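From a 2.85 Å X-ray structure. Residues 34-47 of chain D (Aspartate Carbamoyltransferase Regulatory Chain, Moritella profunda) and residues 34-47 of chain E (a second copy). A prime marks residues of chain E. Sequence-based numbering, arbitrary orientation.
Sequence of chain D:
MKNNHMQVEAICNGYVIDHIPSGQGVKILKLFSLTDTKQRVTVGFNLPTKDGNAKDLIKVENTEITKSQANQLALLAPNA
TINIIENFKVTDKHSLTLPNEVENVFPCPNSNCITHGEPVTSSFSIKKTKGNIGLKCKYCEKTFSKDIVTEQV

Chain D, residues 34-47: LTDTKQRVTVGFNL
Chain E (34-47) LTDTKQRVTVGFNL

What does the loop of chain E bring to the contact before its strand begins? Thr35′ (phi/psi -91/9, chi1 p) points its CB toward chain D and sets CG2 over one face of the Phe45 ring, 3.6 Å from the centroid and 12° off the normal, a CH-pi contact suited to a small methyl. Asp36′ points away and touches nothing across the interface. From Thr37′ to Gln39′ the CB atoms also point away, leaving mainly backbone near chain D. At Arg40′ (-73/136), CA lies 3.3 Å from Phe45 O in a CA-H...O contact.

How do the strands pair? Residues 41-45 of each chain are extended and antiparallel, at 168°, centred on Val43 opposite Val43′. Val41′ N donates to Phe45 O (3.0 Å), and Phe45 N to Val41′ O (2.6 Å). At the centre Val43′ N reaches Val43 O (2.7 Å) and Val43 N reaches Val43′ O (2.8 Å). Phe45′ N then donates to Val41 O (2.8 Å), and Val41 N to Phe45′ O (3.1 Å). Thr42′ and Gly44′ occupy the non-hydrogen-bonded positions beside Gly44 and Thr42.

What fills the two sheet faces? Val41′, Val43′ and Phe45′ share a buried apolar face with their counterparts. Both valines are t; Phe45′ is m, with chi2 -88°. Val43′ CG2 meets the edge of the Phe45 ring, 3.7 Å from CE2, while Phe45′ CE2 lies 3.7 Å from Val43 CG2 and Thr35 CG2 covers one face of its ring, 3.9 Å from the centroid. Exposed, polar Thr42′ lies on the other face.

How does the chain E stretch finish its grip? Asn46′ turns to positive phi (61/58) and points toward chain D. With chi1 m and chi2 -46°, its amide ND2 donates to Thr35 O (3.2 Å) and, weakly, to Gln39 O (3.4 Å), serving loop carbonyls. Leu47′ points away. Together the stretches bury 849 Å².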

# COMPACT_ATOMS: atom_id res chain seq x y z
N LEU D 34 40.87 -25.89 -10.45
CA LEU D 34 42.00 -26.80 -10.76
C LEU D 34 42.94 -27.07 -9.58
O LEU D 34 43.65 -28.07 -9.57
CB LEU D 34 42.82 -26.27 -11.95
CG LEU D 34 42.10 -26.15 -13.30
CD1 LEU D 34 43.02 -25.58 -14.37
CD2 LEU D 34 41.52 -27.50 -13.75
N THR D 35 42.93 -26.19 -8.58
CA THR D 35 43.78 -26.36 -7.41
C THR D 35 43.07 -27.12 -6.27
O THR D 35 43.68 -27.39 -5.24
CB THR D 35 44.28 -24.99 -6.88
OG1 THR D 35 43.22 -24.30 -6.23
CG2 THR D 35 44.83 -24.14 -8.03
N ASP D 36 41.80 -27.48 -6.48
CA ASP D 36 41.05 -28.33 -5.54
C ASP D 36 41.43 -29.81 -5.69
O ASP D 36 40.59 -30.64 -6.05
CB ASP D 36 39.53 -28.17 -5.70
CG ASP D 36 38.97 -27.03 -4.87
OD1 ASP D 36 39.26 -27.00 -3.65
OD2 ASP D 36 38.23 -26.19 -5.42
N THR D 37 42.69 -30.12 -5.40
CA THR D 37 43.22 -31.47 -5.49
C THR D 37 44.31 -31.62 -4.44
O THR D 37 44.59 -30.68 -3.69
CB THR D 37 43.83 -31.76 -6.89
OG1 THR D 37 43.30 -30.83 -7.85
CG2 THR D 37 43.55 -33.21 -7.34
N LYS D 38 44.92 -32.80 -4.38
CA LYS D 38 46.21 -32.98 -3.70
C LYS D 38 47.36 -32.99 -4.71
O LYS D 38 48.53 -32.94 -4.34
CB LYS D 38 46.19 -34.27 -2.88
CG LYS D 38 45.11 -34.29 -1.80
N GLN D 39 47.00 -33.04 -5.99
CA GLN D 39 47.97 -33.03 -7.10
C GLN D 39 48.66 -31.68 -7.28
O GLN D 39 48.01 -30.65 -7.42
CB GLN D 39 47.26 -33.43 -8.39
N ARG D 40 49.99 -31.69 -7.30
CA ARG D 40 50.77 -30.49 -7.53
C ARG D 40 50.32 -29.80 -8.82
O ARG D 40 50.20 -30.44 -9.86
CB ARG D 40 52.26 -30.84 -7.63
N VAL D 41 50.04 -28.50 -8.72
CA VAL D 41 49.66 -27.67 -9.88
C VAL D 41 50.66 -26.52 -10.06
O VAL D 41 50.83 -25.70 -9.16
CB VAL D 41 48.24 -27.08 -9.73
CG1 VAL D 41 47.86 -26.21 -10.95
CG2 VAL D 41 47.21 -28.20 -9.50
N THR D 42 51.31 -26.46 -11.23
CA THR D 42 52.33 -25.45 -11.51
C THR D 42 51.76 -24.41 -12.43
O THR D 42 51.11 -24.74 -13.41
CB THR D 42 53.58 -26.10 -12.16
OG1 THR D 42 54.54 -26.42 -11.15
CG2 THR D 42 54.26 -25.18 -13.19
N VAL D 43 51.99 -23.14 -12.11
CA VAL D 43 51.44 -22.05 -12.92
C VAL D 43 52.41 -20.89 -13.02
O VAL D 43 53.03 -20.50 -12.04
CB VAL D 43 50.10 -21.54 -12.34
CG1 VAL D 43 49.48 -20.52 -13.28
CG2 VAL D 43 49.13 -22.69 -12.11
N GLY D 44 52.52 -20.33 -14.23
CA GLY D 44 53.34 -19.16 -14.46
C GLY D 44 52.54 -18.09 -15.17
O GLY D 44 51.82 -18.39 -16.12
N PHE D 45 52.68 -16.84 -14.71
CA PHE D 45 51.93 -15.71 -15.26
C PHE D 45 52.82 -14.67 -15.94
O PHE D 45 53.78 -14.20 -15.36
CB PHE D 45 51.15 -15.02 -14.15
CG PHE D 45 50.23 -15.93 -13.42
CD1 PHE D 45 48.93 -16.13 -13.87
CD2 PHE D 45 50.65 -16.59 -12.27
CE1 PHE D 45 48.08 -16.98 -13.20
CE2 PHE D 45 49.79 -17.44 -11.59
CZ PHE D 45 48.50 -17.63 -12.06
N ASN D 46 52.47 -14.33 -17.18
CA ASN D 46 53.00 -13.17 -17.91
C ASN D 46 54.45 -13.37 -18.39
O ASN D 46 55.40 -12.91 -17.74
CB ASN D 46 52.88 -11.87 -17.09
CG ASN D 46 51.55 -11.74 -16.34
OD1 ASN D 46 51.50 -11.14 -15.26
ND2 ASN D 46 50.47 -12.31 -16.89
N LEU D 47 54.61 -14.00 -19.56
CA LEU D 47 55.94 -14.39 -20.07
C LEU D 47 56.37 -13.58 -21.30
O LEU D 47 57.21 -14.00 -22.09
CB LEU D 47 55.93 -15.89 -20.38
CG LEU D 47 55.19 -16.73 -19.32
CD1 LEU D 47 54.97 -18.15 -19.79
CD2 LEU D 47 55.92 -16.73 -17.99
N LEU E 34 47.99 -10.22 -7.32
CA LEU E 34 49.45 -10.35 -7.39
C LEU E 34 49.95 -10.61 -8.80
O LEU E 34 51.12 -10.36 -9.08
CB LEU E 34 49.95 -11.45 -6.45
CG LEU E 34 49.87 -11.10 -4.96
CD1 LEU E 34 50.27 -12.31 -4.13
CD2 LEU E 34 50.75 -9.90 -4.62
N THR E 35 49.09 -11.12 -9.67
CA THR E 35 49.47 -11.40 -11.06
C THR E 35 49.21 -10.20 -11.99
O THR E 35 49.37 -10.32 -13.21
CB THR E 35 48.73 -12.64 -11.60
OG1 THR E 35 47.33 -12.36 -11.72
CG2 THR E 35 48.93 -13.83 -10.67
N ASP E 36 48.87 -9.06 -11.40
CA ASP E 36 48.39 -7.88 -12.14
C ASP E 36 49.50 -6.87 -12.54
O ASP E 36 49.31 -5.65 -12.41
CB ASP E 36 47.29 -7.20 -11.30
CG ASP E 36 46.17 -6.61 -12.15
OD1 ASP E 36 45.01 -6.64 -11.68
OD2 ASP E 36 46.43 -6.11 -13.26
N THR E 37 50.66 -7.36 -13.00
CA THR E 37 51.61 -6.55 -13.79
C THR E 37 52.22 -7.43 -14.88
O THR E 37 52.19 -8.66 -14.78
CB THR E 37 52.80 -5.97 -12.96
OG1 THR E 37 52.35 -5.52 -11.68
CG2 THR E 37 53.46 -4.78 -13.70
N LYS E 38 52.77 -6.79 -15.92
CA LYS E 38 53.60 -7.48 -16.93
C LYS E 38 54.69 -8.37 -16.31
O LYS E 38 55.18 -9.31 -16.94
CB LYS E 38 54.24 -6.46 -17.87
N GLN E 39 55.08 -8.06 -15.07
CA GLN E 39 56.01 -8.88 -14.29
C GLN E 39 55.65 -10.37 -14.25
O GLN E 39 54.48 -10.72 -14.18
CB GLN E 39 56.13 -8.35 -12.85
CG GLN E 39 57.53 -7.91 -12.47
CD GLN E 39 58.22 -7.08 -13.54
OE1 GLN E 39 57.92 -5.90 -13.71
NE2 GLN E 39 59.15 -7.70 -14.26
N ARG E 40 56.68 -11.22 -14.30
CA ARG E 40 56.49 -12.66 -14.23
C ARG E 40 56.12 -13.11 -12.81
O ARG E 40 56.71 -12.64 -11.84
CB ARG E 40 57.74 -13.41 -14.71
CG ARG E 40 57.73 -13.66 -16.20
CD ARG E 40 58.90 -14.50 -16.68
NE ARG E 40 59.94 -13.70 -17.34
CZ ARG E 40 60.80 -14.17 -18.24
NH1 ARG E 40 60.77 -15.44 -18.63
NH2 ARG E 40 61.71 -13.35 -18.77
N VAL E 41 55.13 -13.99 -12.71
CA VAL E 41 54.70 -14.55 -11.43
C VAL E 41 54.57 -16.08 -11.53
O VAL E 41 53.92 -16.60 -12.44
CB VAL E 41 53.37 -13.94 -10.94
CG1 VAL E 41 53.12 -14.30 -9.47
CG2 VAL E 41 53.38 -12.42 -11.11
N THR E 42 55.20 -16.76 -10.58
CA THR E 42 55.28 -18.22 -10.55
C THR E 42 54.52 -18.71 -9.35
O THR E 42 54.59 -18.11 -8.28
CB THR E 42 56.76 -18.68 -10.47
OG1 THR E 42 57.27 -18.86 -11.79
CG2 THR E 42 56.94 -19.99 -9.67
N VAL E 43 53.80 -19.82 -9.51
CA VAL E 43 53.05 -20.39 -8.39
C VAL E 43 52.96 -21.90 -8.46
O VAL E 43 52.56 -22.48 -9.47
CB VAL E 43 51.62 -19.86 -8.32
CG1 VAL E 43 50.98 -20.28 -6.99
CG2 VAL E 43 51.59 -18.33 -8.48
N GLY E 44 53.32 -22.54 -7.35
CA GLY E 44 53.11 -23.96 -7.16
C GLY E 44 52.03 -24.15 -6.11
O GLY E 44 52.07 -23.51 -5.06
N PHE E 45 51.07 -25.01 -6.41
CA PHE E 45 50.00 -25.34 -5.47
C PHE E 45 50.15 -26.78 -5.00
O PHE E 45 50.56 -27.65 -5.77
CB PHE E 45 48.63 -25.15 -6.11
CG PHE E 45 48.41 -23.77 -6.66
CD1 PHE E 45 47.88 -22.77 -5.85
CD2 PHE E 45 48.72 -23.48 -7.98
CE1 PHE E 45 47.68 -21.49 -6.35
CE2 PHE E 45 48.51 -22.20 -8.49
CZ PHE E 45 47.99 -21.21 -7.68
N ASN E 46 49.81 -27.03 -3.74
CA ASN E 46 49.76 -28.38 -3.19
C ASN E 46 51.13 -29.06 -3.25
O ASN E 46 51.28 -30.13 -3.86
CB ASN E 46 48.71 -29.22 -3.91
CG ASN E 46 47.34 -28.56 -3.90
OD1 ASN E 46 46.87 -28.09 -2.87
ND2 ASN E 46 46.68 -28.54 -5.05
N LEU E 47 52.10 -28.43 -2.61
CA LEU E 47 53.46 -28.98 -2.50
C LEU E 47 53.62 -29.56 -1.09
O LEU E 47 53.16 -28.95 -0.12
CB LEU E 47 54.53 -27.91 -2.74
CG LEU E 47 54.38 -26.93 -3.92
CD1 LEU E 47 53.52 -25.74 -3.55
CD2 LEU E 47 55.73 -26.41 -4.37